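Local coordinates for protein Non-structural maintenance of chromosomes element 1 homolog (Xenopus laevis, PDB 7DG2) that probably acts as a RING-type E3 ubiquitin ligase that works with a MAGE-family partner within the SMC5-SMC6 complex, at residues S7-L12 against F49-L53; G19-G23 against L74-L79; L101-T105 against I122-A126; N97-L101 against L129-M134. All blocks are in the same frame, centred on the assembly; numbering follows the deposited sequence.

Contacts 1 and 2 belong to one unit consistent with a winged-helix domain and touch each other, Leu-12 and Val-50 of contact 1 meeting Leu-79 and Tyr-77 of contact 2. Contacts 3 and 4 lie in another helical region, with about 37 Å between the centres of contacts 1 and 3. Contacts 3 and 4 share Leu-101 and helix 96-111. Contacts 1 and 3 are buried helix pairs without cross-segment hydrogen bonds; the former relies on an aromatic cluster, the latter on aliphatic branches. Contact 2, partly buried, is held by backbone hydrogen bonds between strands. Contact 4, also partly buried, pairs a helix with a loop, and polar side chains join apolar ones there.

Contact 1. Residues S7-L12 against F49-L53; sequences SHQRFL and FVGVL
In a region consistent with a winged-helix domain, helix 6-18 packs against helix 46-57, and an aromatic cluster of His-8, Phe-11 and Phe-49 fills the crossing. The two short helical segments run nearly at right angles, 82° apart, with their axes 10.2 Å from each other at closest approach. The Phe-49 ring serves both its neighbours. One of its faces receives His-8 in an offset stack, with ring centroids 4.3 Å apart and planes only 19° from parallel. One of its edges points at the face of Phe-11, a T-shaped pair in which Phe-49 CE2 comes 3.4 Å from Phe-11 CG. With CG anti to the backbone N (chi1 -177°), Phe-49 carries its ring out from its helix to lie against both.

His-8 is sandwiched, for Val-52 CG1 makes a CH-pi contact over its opposite face, 4.0 Å from the ring centroid. A flat, polar-edged ring suits this place: the faces pack against carbon while ND1 accepts a hydrogen bond from Asn-5 N, which should hold the ring's rotation. Ser-7 OG approaches the Phe-49 edge and bonds to Asn-5 OD1. Leu-53 finishes the seam by forking, CD1 lying 3.7 Å from Phe-11 CD1 and CD2 lying 4.0 Å from Leu-12 CB. Helix 23-36 also packs on Phe-11, through Val-26, Leu-29 and Cys-33, while Leu-12 also packs on Phe-62 of the MAGE subunit. Such crossing helices closed by aromatic and branched side chains are consistent with the hydrophobic centre of a winged-helix domain.

Contact 2. Residues G19-G23 against L74-L79; sequences GIMEG and LTYYAL
Met-21 and Tyr-77 form the hydrogen-bonded pair at the heart of this antiparallel contact: Met-21 N donates to Tyr-77 O and Tyr-77 N to Met-21 O, each 2.8 Å long. Beyond them, Leu-79 N reaches Gly-19 O at 3.1 Å and Gly-23 N reaches Thr-75 O at 2.7 Å, the latter bent to 133° at the hydrogen.

Ile-20, Glu-22, Tyr-76 and Ala-78 share one sheet face. Ile-20 CD1 rests 3.8 Å from Tyr-76 CB, and Glu-22 CB sits 3.8 Å from Tyr-76 CE2. Ile-20 and Ala-78 are a non-hydrogen-bonded pair, their CB atoms 4.1 Å apart, and Met-167 of helix 163-176 packs on both. Met-21 and Tyr-77 occupy the other face, against Val-26 of helix 23-36.

Farther out, a water donates to Glu-22 OE1 and accepts from Thr-75 N, bridging the strands. Glu-22, bent at chi2 (-89°), is the N-cap of helix 23-36, its OE2 bonding to Ser-24 OG and weakly to Ala-25 N. Asp-72 holds the Tyr-76 hydroxyl. Gly-19, whose positive phi suits glycine, follows helix 6-18. Tyr-76 and Ala-78 bond on to strand 62-68, giving a small three-stranded antiparallel sheet consistent with a winged-helix fold.

Contact 3. Residues L101-T105 against I122-A126; sequences LFRKT and ILNLA
The flat carbonyl group of Leu-101, whose side chain packs on Ile-122 and Ala-126, is approached from opposite faces of its plane, by Thr-105 OG1 on one and by Thr-105 N on the other. The helices meeting here, 96-111 and 119-128, belong to a region whose order of helices and strands is consistent with a winged-helix fold. The N-to-C directions of their short segments differ by 129°, with axes 9.7 Å apart.

Leu-101 and Leu-125 carry most of the contact. CG anti to its own N (chi1 -179°) sends the Leu-101 isobutyl group toward helix 119-128, where CD1 settles 3.9 Å from Leu-125 CB and 4.0 Å from Ala-126 CB. The small methyl of Ala-126 lets Leu-101 CD1 come close to the opposing backbone at Ala-126 N. Ile-122 lies crosswise to both Leu-101 and Thr-105; its CG2 branch faces Leu-101, and its CD1 stands 3.9 Å from Thr-105 CG2. Beta-branched residues are apt here, since each presents two short arms close to the helix.

Leu-125 reaches back over the other helix, placing CD1 3.6 Å from Lys-104 O. The long Lys-104 chain bends off, and NZ makes a salt bridge with Glu-107. Val-139 of helix 136-148 also packs on Ile-122 and Ala-126. Thr-105 keeps its hydroxyl satisfied within this apolar setting: beside the backbone N (chi1 -61°), OG1 donates to Leu-101 O over 2.9 Å, and the same OG1 lies 3.7 Å from Ile-122 CG2.

Contact 4. Residues N97-L101 against L129-M134; sequences NELEL and LQSKKM
Asn-97 ND2 donates to Lys-132 O over 3.0 Å, a bond that is essentially straight (179° at the hydrogen). The oxygen lies in the plane of the Asn-97 amide, whereas the donor stands above the plane of the Lys-132 carbonyl. The CB of Asn-97 points toward the loop, and CG stands between the backbone N and the carbonyl carbon (chi1 61°), which sets the amide beside Lys-132 O; a short amide suits this position, since its N-H can meet a carbonyl of a loop without regular structure.

Three residues on, the Glu-100 carboxylate addresses the same loop. Its extended chain carries OE1 to a weak bond with Gln-130 N, 3.4 Å long, and sets OE2 beside Ser-131 OG, which donates to it at a separation so short that the exact length is doubtful. Leu-129 slides past the glutamate in the opposite direction, with CD2 3.6 Å from Glu-100 CG.

Beside these polar links Met-134 passes obliquely across the Asn-97 side chain, with CG 3.6 Å from Asn-97 ND2, and the bend at its last torsion (chi3 -80°) turns CE to meet Leu-101 CD2 at 3.7 Å. Leu-129 CD1 approaches Leu-101 CB more loosely. Val-139 of helix 136-148 packs against both Met-134 and Leu-101. One straight amide bond thus does the clear work of joining loop 129-134 to helix 96-111, alongside apolar packing, while the charge of Glu-100 is probably eased by the weak N-H bond and the very close hydroxyl.

Contact 1. Residues S7-L12 against F49-L53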
loop_
_atom_site.group_PDB
_atom_site.type_symbol
_atom_site.label_atom_id
_atom_site.label_comp_id
_atom_site.label_asym_id
_atom_site.label_seq_id
_atom_site.Cartn_x
_atom_site.Cartn_y
_atom_site.Cartn_z
ATOM N N SER A 7 5.293 -6.815 18.430
ATOM C CA SER A 7 6.494 -6.724 17.600
ATOM C C SER A 7 6.266 -7.368 16.233
ATOM O O SER A 7 6.637 -6.794 15.200
ATOM C CB SER A 7 7.695 -7.362 18.315
ATOM O OG SER A 7 7.541 -8.772 18.430
ATOM N N HIS A 8 5.631 -8.548 16.203
ATOM C CA HIS A 8 5.273 -9.175 14.931
ATOM C C HIS A 8 4.296 -8.309 14.143
ATOM O O HIS A 8 4.399 -8.203 12.912
ATOM C CB HIS A 8 4.640 -10.544 15.156
ATOM C CG HIS A 8 5.483 -11.486 15.958
ATOM N ND1 HIS A 8 5.312 -11.660 17.317
ATOM C CD2 HIS A 8 6.475 -12.332 15.590
ATOM C CE1 HIS A 8 6.180 -12.557 17.755
ATOM N NE2 HIS A 8 6.898 -12.979 16.730
ATOM N N GLN A 9 3.306 -7.734 14.827
ATOM C CA GLN A 9 2.323 -6.913 14.124
ATOM C C GLN A 9 2.994 -5.703 13.496
ATOM O O GLN A 9 2.686 -5.328 12.353
ATOM C CB GLN A 9 1.212 -6.484 15.087
ATOM C CG GLN A 9 0.446 -7.651 15.723
ATOM C CD GLN A 9 -0.404 -7.224 16.895
ATOM O OE1 GLN A 9 -0.413 -6.050 17.274
ATOM N NE2 GLN A 9 -1.114 -8.181 17.497
ATOM N N ARG A 10 3.925 -5.078 14.227
ATOM C CA ARG A 10 4.600 -3.895 13.712
ATOM C C ARG A 10 5.435 -4.252 12.497
ATOM O O ARG A 10 5.443 -3.522 11.501
ATOM C CB ARG A 10 5.473 -3.278 14.811
ATOM C CG ARG A 10 6.173 -2.020 14.387
ATOM C CD ARG A 10 5.217 -0.846 14.413
ATOM N NE ARG A 10 5.008 -0.328 15.769
ATOM C CZ ARG A 10 4.381 0.815 16.027
ATOM N NH1 ARG A 10 4.223 1.228 17.277
ATOM N NH2 ARG A 10 3.884 1.531 15.025
ATOM N N PHE A 11 6.118 -5.395 12.559
ATOM C CA PHE A 11 6.881 -5.889 11.418
ATOM C C PHE A 11 5.973 -6.136 10.217
ATOM O O PHE A 11 6.308 -5.764 9.083
ATOM C CB PHE A 11 7.616 -7.163 11.842
ATOM C CG PHE A 11 8.498 -7.767 10.780
ATOM C CD1 PHE A 11 7.961 -8.556 9.778
ATOM C CD2 PHE A 11 9.870 -7.595 10.825
ATOM C CE1 PHE A 11 8.778 -9.144 8.818
ATOM C CE2 PHE A 11 10.692 -8.177 9.880
ATOM C CZ PHE A 11 10.146 -8.955 8.869
ATOM N N LEU A 12 4.833 -6.789 10.445
ATOM C CA LEU A 12 3.927 -7.112 9.346
ATOM C C LEU A 12 3.351 -5.843 8.725
ATOM O O LEU A 12 3.256 -5.733 7.492
ATOM C CB LEU A 12 2.821 -8.044 9.851
ATOM C CG LEU A 12 1.726 -8.416 8.853
ATOM C CD1 LEU A 12 2.342 -9.030 7.579
ATOM C CD2 LEU A 12 0.713 -9.373 9.512
ATOM N N PHE A 49 10.845 -15.666 14.194
ATOM C CA PHE A 49 9.985 -14.483 14.198
ATOM C C PHE A 49 9.109 -14.453 12.950
ATOM O O PHE A 49 7.883 -14.315 13.041
ATOM C CB PHE A 49 10.868 -13.234 14.287
ATOM C CG PHE A 49 10.112 -11.931 14.373
ATOM C CD1 PHE A 49 9.698 -11.431 15.600
ATOM C CD2 PHE A 49 9.877 -11.177 13.234
ATOM C CE1 PHE A 49 9.030 -10.217 15.682
ATOM C CE2 PHE A 49 9.204 -9.965 13.314
ATOM C CZ PHE A 49 8.782 -9.492 14.541
ATOM N N VAL A 50 9.728 -14.607 11.780
ATOM C CA VAL A 50 8.963 -14.669 10.537
ATOM C C VAL A 50 8.063 -15.896 10.543
ATOM O O VAL A 50 6.923 -15.851 10.065
ATOM C CB VAL A 50 9.919 -14.650 9.321
ATOM C CG1 VAL A 50 9.195 -14.988 8.017
ATOM C CG2 VAL A 50 10.584 -13.287 9.193
ATOM N N GLY A 51 8.548 -17.000 11.116
ATOM C CA GLY A 51 7.741 -18.212 11.179
ATOM C C GLY A 51 6.469 -18.058 11.994
ATOM O O GLY A 51 5.433 -18.646 11.662
ATOM N N VAL A 52 6.527 -17.281 13.077
ATOM C CA VAL A 52 5.316 -17.007 13.842
ATOM C C VAL A 52 4.285 -16.343 12.948
ATOM O O VAL A 52 3.123 -16.759 12.889
ATOM C CB VAL A 52 5.631 -16.134 15.068
ATOM C CG1 VAL A 52 4.339 -15.632 15.692
ATOM C CG2 VAL A 52 6.453 -16.926 16.084
ATOM N N LEU A 53 4.705 -15.298 12.238
ATOM C CA LEU A 53 3.791 -14.597 11.339
ATOM C C LEU A 53 3.230 -15.544 10.286
ATOM O O LEU A 53 2.016 -15.587 10.051
ATOM C CB LEU A 53 4.519 -13.416 10.696
ATOM C CG LEU A 53 4.642 -12.197 11.615
ATOM C CD1 LEU A 53 5.696 -11.222 11.119
ATOM C CD2 LEU A 53 3.279 -11.504 11.744
#

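Contact 2. Residues G19-G23 against L74-L79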
loop_
_atom_site.group_PDB
_atom_site.type_symbol
_atom_site.label_atom_id
_atom_site.label_comp_id
_atom_site.label_asym_id
_atom_site.label_seq_id
_atom_site.Cartn_x
_atom_site.Cartn_y
_atom_site.Cartn_z
ATOM N N GLY A 19 5.635 -3.913 0.667
ATOM C CA GLY A 19 5.484 -5.063 -0.229
ATOM C C GLY A 19 6.686 -5.981 -0.197
ATOM O O GLY A 19 6.537 -7.195 -0.019
ATOM N N ILE A 20 7.882 -5.415 -0.320
ATOM C CA ILE A 20 9.129 -6.168 -0.374
ATOM C C ILE A 20 10.215 -5.342 0.303
ATOM O O ILE A 20 10.203 -4.109 0.238
ATOM C CB ILE A 20 9.494 -6.507 -1.837
ATOM C CG1 ILE A 20 10.816 -7.276 -1.897
ATOM C CG2 ILE A 20 9.571 -5.236 -2.660
ATOM C CD1 ILE A 20 11.040 -7.997 -3.255
ATOM N N MET A 21 11.137 -6.019 0.986
ATOM C CA MET A 21 12.234 -5.356 1.681
ATOM C C MET A 21 13.497 -6.198 1.561
ATOM O O MET A 21 13.431 -7.425 1.623
ATOM C CB MET A 21 11.908 -5.129 3.171
ATOM C CG MET A 21 10.692 -4.227 3.420
ATOM S SD MET A 21 10.457 -3.913 5.186
ATOM C CE MET A 21 12.197 -3.757 5.658
ATOM N N GLU A 22 14.646 -5.531 1.425
ATOM C CA GLU A 22 15.926 -6.229 1.360
ATOM C C GLU A 22 16.324 -6.772 2.739
ATOM O O GLU A 22 15.926 -6.241 3.780
ATOM C CB GLU A 22 16.995 -5.282 0.810
ATOM C CG GLU A 22 18.356 -5.898 0.540
ATOM C CD GLU A 22 19.257 -5.839 1.755
ATOM O OE1 GLU A 22 20.058 -6.783 1.969
ATOM O OE2 GLU A 22 19.132 -4.849 2.508
ATOM N N GLY A 23 17.142 -7.832 2.733
ATOM C CA GLY A 23 17.388 -8.593 3.952
ATOM C C GLY A 23 18.007 -7.785 5.079
ATOM O O GLY A 23 17.606 -7.920 6.238
ATOM N N LEU A 74 21.074 -10.087 -3.706
ATOM C CA LEU A 74 20.652 -9.817 -2.340
ATOM C C LEU A 74 19.411 -10.634 -1.978
ATOM O O LEU A 74 18.626 -11.035 -2.839
ATOM C CB LEU A 74 20.364 -8.329 -2.159
ATOM C CG LEU A 74 21.525 -7.386 -2.450
ATOM C CD1 LEU A 74 21.055 -5.944 -2.426
ATOM C CD2 LEU A 74 22.653 -7.617 -1.455
ATOM N N THR A 75 19.256 -10.891 -0.681
ATOM C CA THR A 75 18.062 -11.560 -0.172
ATOM C C THR A 75 16.947 -10.542 0.041
ATOM O O THR A 75 17.184 -9.433 0.525
ATOM C CB THR A 75 18.382 -12.295 1.136
ATOM O OG1 THR A 75 19.246 -13.408 0.859
ATOM C CG2 THR A 75 17.115 -12.812 1.816
ATOM N N TYR A 76 15.732 -10.912 -0.364
ATOM C CA TYR A 76 14.543 -10.081 -0.185
ATOM C C TYR A 76 13.468 -10.866 0.550
ATOM O O TYR A 76 13.346 -12.083 0.388
ATOM C CB TYR A 76 13.978 -9.603 -1.542
ATOM C CG TYR A 76 14.862 -8.576 -2.206
ATOM C CD1 TYR A 76 15.919 -8.964 -3.022
ATOM C CD2 TYR A 76 14.661 -7.222 -1.989
ATOM C CE1 TYR A 76 16.741 -8.027 -3.610
ATOM C CE2 TYR A 76 15.479 -6.275 -2.574
ATOM C CZ TYR A 76 16.519 -6.687 -3.391
ATOM O OH TYR A 76 17.343 -5.750 -3.979
ATOM N N TYR A 77 12.690 -10.152 1.369
ATOM C CA TYR A 77 11.475 -10.673 1.977
ATOM C C TYR A 77 10.285 -9.958 1.355
ATOM O O TYR A 77 10.319 -8.736 1.173
ATOM C CB TYR A 77 11.456 -10.450 3.491
ATOM C CG TYR A 77 12.445 -11.311 4.252
ATOM C CD1 TYR A 77 13.808 -11.039 4.207
ATOM C CD2 TYR A 77 12.010 -12.384 5.018
ATOM C CE1 TYR A 77 14.713 -11.826 4.909
ATOM C CE2 TYR A 77 12.916 -13.165 5.730
ATOM C CZ TYR A 77 14.259 -12.886 5.656
ATOM O OH TYR A 77 15.155 -13.674 6.365
ATOM N N ALA A 78 9.245 -10.710 1.015
ATOM C CA ALA A 78 8.056 -10.095 0.435
ATOM C C ALA A 78 6.794 -10.716 1.014
ATOM O O ALA A 78 6.725 -11.932 1.213
ATOM C CB ALA A 78 8.030 -10.236 -1.091
ATOM N N LEU A 79 5.789 -9.873 1.260
ATOM C CA LEU A 79 4.462 -10.327 1.657
ATOM C C LEU A 79 3.681 -10.607 0.377
ATOM O O LEU A 79 3.402 -9.683 -0.395
ATOM C CB LEU A 79 3.757 -9.268 2.506
ATOM C CG LEU A 79 2.339 -9.657 2.946
ATOM C CD1 LEU A 79 2.372 -10.895 3.869
ATOM C CD2 LEU A 79 1.677 -8.476 3.661
HETATM O O HOH W 1 20.733 -9.308 1.442
#

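Contact 3. Residues L101-T105 against I122-A126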
loop_
_atom_site.group_PDB
_atom_site.type_symbol
_atom_site.label_atom_id
_atom_site.label_comp_id
_atom_site.label_asym_id
_atom_site.label_seq_id
_atom_site.Cartn_x
_atom_site.Cartn_y
_atom_site.Cartn_z
ATOM N N LEU A 101 -2.583 -5.191 -20.151
ATOM C CA LEU A 101 -1.283 -4.731 -20.632
ATOM C C LEU A 101 -0.171 -5.260 -19.738
ATOM O O LEU A 101 0.896 -5.630 -20.236
ATOM C CB LEU A 101 -1.241 -3.202 -20.714
ATOM C CG LEU A 101 0.075 -2.601 -21.229
ATOM C CD1 LEU A 101 0.410 -3.130 -22.636
ATOM C CD2 LEU A 101 0.015 -1.077 -21.243
ATOM N N PHE A 102 -0.405 -5.327 -18.417
ATOM C CA PHE A 102 0.597 -5.922 -17.539
ATOM C C PHE A 102 0.891 -7.360 -17.957
ATOM O O PHE A 102 2.060 -7.762 -18.059
ATOM C CB PHE A 102 0.158 -5.886 -16.061
ATOM C CG PHE A 102 1.201 -6.468 -15.148
ATOM C CD1 PHE A 102 2.299 -5.717 -14.778
ATOM C CD2 PHE A 102 1.119 -7.785 -14.726
ATOM C CE1 PHE A 102 3.285 -6.272 -13.972
ATOM C CE2 PHE A 102 2.106 -8.343 -13.943
ATOM C CZ PHE A 102 3.189 -7.578 -13.572
ATOM N N ARG A 103 -0.159 -8.144 -18.235
ATOM C CA ARG A 103 0.053 -9.545 -18.580
ATOM C C ARG A 103 0.800 -9.683 -19.901
ATOM O O ARG A 103 1.697 -10.528 -20.017
ATOM C CB ARG A 103 -1.274 -10.298 -18.649
ATOM C CG ARG A 103 -1.948 -10.459 -17.274
ATOM C CD ARG A 103 -3.089 -11.487 -17.317
ATOM N NE ARG A 103 -4.102 -11.168 -18.317
ATOM C CZ ARG A 103 -5.170 -10.402 -18.096
ATOM N NH1 ARG A 103 -6.040 -10.174 -19.079
ATOM N NH2 ARG A 103 -5.371 -9.854 -16.903
ATOM N N LYS A 104 0.450 -8.869 -20.903
ATOM C CA LYS A 104 1.160 -8.964 -22.182
ATOM C C LYS A 104 2.604 -8.505 -22.044
ATOM O O LYS A 104 3.503 -9.065 -22.686
ATOM C CB LYS A 104 0.445 -8.150 -23.270
ATOM C CG LYS A 104 -0.981 -8.617 -23.593
ATOM C CD LYS A 104 -1.028 -10.091 -23.984
ATOM C CE LYS A 104 -0.330 -10.357 -25.313
ATOM N NZ LYS A 104 -0.447 -11.801 -25.715
ATOM N N THR A 105 2.852 -7.486 -21.210
ATOM C CA THR A 105 4.225 -7.040 -20.967
ATOM C C THR A 105 5.029 -8.118 -20.247
ATOM O O THR A 105 6.179 -8.408 -20.607
ATOM C CB THR A 105 4.200 -5.736 -20.155
ATOM O OG1 THR A 105 3.513 -4.716 -20.904
ATOM C CG2 THR A 105 5.616 -5.254 -19.834
ATOM N N ILE A 122 6.098 -2.038 -25.448
ATOM C CA ILE A 122 4.906 -1.955 -24.600
ATOM C C ILE A 122 3.832 -1.094 -25.259
ATOM O O ILE A 122 2.634 -1.406 -25.184
ATOM C CB ILE A 122 5.280 -1.441 -23.202
ATOM C CG1 ILE A 122 6.218 -2.436 -22.546
ATOM C CG2 ILE A 122 4.010 -1.287 -22.334
ATOM C CD1 ILE A 122 6.931 -1.910 -21.307
ATOM N N LEU A 123 4.238 -0.019 -25.936
ATOM C CA LEU A 123 3.279 0.790 -26.687
ATOM C C LEU A 123 2.628 -0.021 -27.798
ATOM O O LEU A 123 1.434 0.148 -28.088
ATOM C CB LEU A 123 3.976 2.032 -27.255
ATOM C CG LEU A 123 4.460 3.056 -26.218
ATOM C CD1 LEU A 123 5.343 4.127 -26.853
ATOM C CD2 LEU A 123 3.269 3.708 -25.509
ATOM N N ASN A 124 3.396 -0.910 -28.443
ATOM C CA ASN A 124 2.819 -1.739 -29.496
ATOM C C ASN A 124 1.886 -2.792 -28.914
ATOM O O ASN A 124 0.812 -3.040 -29.468
ATOM C CB ASN A 124 3.930 -2.380 -30.342
ATOM C CG ASN A 124 4.630 -1.376 -31.227
ATOM O OD1 ASN A 124 4.112 -0.291 -31.465
ATOM N ND2 ASN A 124 5.846 -1.717 -31.699
ATOM N N LEU A 125 2.257 -3.395 -27.775
ATOM C CA LEU A 125 1.327 -4.293 -27.090
ATOM C C LEU A 125 0.027 -3.580 -26.751
ATOM O O LEU A 125 -1.064 -4.145 -26.920
ATOM C CB LEU A 125 1.966 -4.831 -25.810
ATOM C CG LEU A 125 3.168 -5.744 -26.009
ATOM C CD1 LEU A 125 3.788 -6.046 -24.631
ATOM C CD2 LEU A 125 2.749 -7.029 -26.713
ATOM N N ALA A 126 0.125 -2.342 -26.278
ATOM C CA ALA A 126 -1.070 -1.604 -25.880
ATOM C C ALA A 126 -1.961 -1.334 -27.076
ATOM O O ALA A 126 -3.192 -1.349 -26.967
ATOM C CB ALA A 126 -0.676 -0.291 -25.216
#

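Contact 4. Residues N97-L101 against L129-M134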
loop_
_atom_site.group_PDB
_atom_site.type_symbol
_atom_site.label_atom_id
_atom_site.label_comp_id
_atom_site.label_asym_id
_atom_site.label_seq_id
_atom_site.Cartn_x
_atom_site.Cartn_y
_atom_site.Cartn_z
ATOM N N ASN A 97 -8.171 -3.240 -18.433
ATOM C CA ASN A 97 -7.272 -3.054 -19.575
ATOM C C ASN A 97 -5.843 -2.814 -19.114
ATOM O O ASN A 97 -4.897 -3.227 -19.797
ATOM C CB ASN A 97 -7.754 -1.922 -20.500
ATOM C CG ASN A 97 -7.819 -0.567 -19.826
ATOM O OD1 ASN A 97 -7.757 -0.448 -18.600
ATOM N ND2 ASN A 97 -7.980 0.476 -20.637
ATOM N N GLU A 98 -5.669 -2.191 -17.946
ATOM C CA GLU A 98 -4.331 -2.006 -17.387
ATOM C C GLU A 98 -3.678 -3.341 -17.042
ATOM O O GLU A 98 -2.477 -3.528 -17.276
ATOM C CB GLU A 98 -4.412 -1.108 -16.146
ATOM C CG GLU A 98 -4.961 0.285 -16.470
ATOM C CD GLU A 98 -5.053 1.194 -15.257
ATOM O OE1 GLU A 98 -4.860 2.423 -15.410
ATOM O OE2 GLU A 98 -5.328 0.682 -14.152
ATOM N N LEU A 99 -4.447 -4.275 -16.473
ATOM C CA LEU A 99 -3.896 -5.581 -16.140
ATOM C C LEU A 99 -3.708 -6.448 -17.385
ATOM O O LEU A 99 -2.807 -7.297 -17.415
ATOM C CB LEU A 99 -4.794 -6.276 -15.108
ATOM C CG LEU A 99 -4.720 -5.586 -13.742
ATOM C CD1 LEU A 99 -5.601 -6.281 -12.703
ATOM C CD2 LEU A 99 -3.264 -5.530 -13.261
ATOM N N GLU A 100 -4.526 -6.245 -18.425
ATOM C CA GLU A 100 -4.239 -6.916 -19.689
ATOM C C GLU A 100 -2.875 -6.486 -20.221
ATOM O O GLU A 100 -2.073 -7.323 -20.669
ATOM C CB GLU A 100 -5.324 -6.614 -20.727
ATOM C CG GLU A 100 -5.148 -7.470 -21.987
ATOM C CD GLU A 100 -6.081 -7.092 -23.132
ATOM O OE1 GLU A 100 -5.701 -7.348 -24.303
ATOM O OE2 GLU A 100 -7.167 -6.531 -22.865
ATOM N N LEU A 101 -2.583 -5.191 -20.151
ATOM C CA LEU A 101 -1.283 -4.731 -20.632
ATOM C C LEU A 101 -0.171 -5.260 -19.738
ATOM O O LEU A 101 0.896 -5.630 -20.236
ATOM C CB LEU A 101 -1.241 -3.202 -20.714
ATOM C CG LEU A 101 0.075 -2.601 -21.229
ATOM C CD1 LEU A 101 0.410 -3.130 -22.636
ATOM C CD2 LEU A 101 0.015 -1.077 -21.243
ATOM N N LEU A 129 -4.164 -4.412 -27.842
ATOM C CA LEU A 129 -5.126 -4.866 -26.845
ATOM C C LEU A 129 -6.526 -4.933 -27.433
ATOM O O LEU A 129 -6.946 -4.058 -28.196
ATOM C CB LEU A 129 -5.153 -3.931 -25.640
ATOM C CG LEU A 129 -3.918 -3.719 -24.758
ATOM C CD1 LEU A 129 -4.211 -2.613 -23.804
ATOM C CD2 LEU A 129 -3.579 -4.937 -23.973
ATOM N N GLN A 130 -7.264 -5.950 -27.014
ATOM C CA GLN A 130 -8.650 -6.123 -27.404
ATOM C C GLN A 130 -9.617 -5.388 -26.485
ATOM O O GLN A 130 -10.827 -5.447 -26.716
ATOM C CB GLN A 130 -8.978 -7.618 -27.445
ATOM C CG GLN A 130 -8.045 -8.392 -28.375
ATOM C CD GLN A 130 -8.216 -9.893 -28.273
ATOM O OE1 GLN A 130 -7.757 -10.518 -27.312
ATOM N NE2 GLN A 130 -8.885 -10.482 -29.259
ATOM N N SER A 131 -9.117 -4.703 -25.460
ATOM C CA SER A 131 -9.927 -3.949 -24.517
ATOM C C SER A 131 -9.874 -2.460 -24.856
ATOM O O SER A 131 -9.334 -2.051 -25.895
ATOM C CB SER A 131 -9.448 -4.232 -23.098
ATOM O OG SER A 131 -8.029 -4.246 -23.061
ATOM N N LYS A 132 -10.435 -1.636 -23.971
ATOM C CA LYS A 132 -10.467 -0.190 -24.172
ATOM C C LYS A 132 -9.061 0.353 -24.381
ATOM O O LYS A 132 -8.156 0.075 -23.593
ATOM C CB LYS A 132 -11.121 0.482 -22.965
ATOM C CG LYS A 132 -11.200 2.001 -23.047
ATOM C CD LYS A 132 -12.116 2.540 -21.968
ATOM C CE LYS A 132 -12.260 4.059 -22.032
ATOM N NZ LYS A 132 -11.101 4.752 -21.400
ATOM N N LYS A 133 -8.871 1.119 -25.457
ATOM C CA LYS A 133 -7.525 1.535 -25.833
ATOM C C LYS A 133 -6.982 2.603 -24.896
ATOM O O LYS A 133 -7.725 3.422 -24.345
ATOM C CB LYS A 133 -7.501 2.062 -27.270
ATOM C CG LYS A 133 -7.592 0.977 -28.308
ATOM C CD LYS A 133 -6.450 -0.023 -28.186
ATOM C CE LYS A 133 -6.190 -0.659 -29.532
ATOM N NZ LYS A 133 -5.885 0.386 -30.559
ATOM N N MET A 134 -5.666 2.566 -24.700
ATOM C CA MET A 134 -4.944 3.507 -23.853
ATOM C C MET A 134 -4.027 4.363 -24.720
ATOM O O MET A 134 -3.342 3.844 -25.606
ATOM C CB MET A 134 -4.123 2.761 -22.788
ATOM C CG MET A 134 -4.986 2.014 -21.770
ATOM S SD MET A 134 -4.060 1.119 -20.486
ATOM C CE MET A 134 -3.587 -0.361 -21.321
#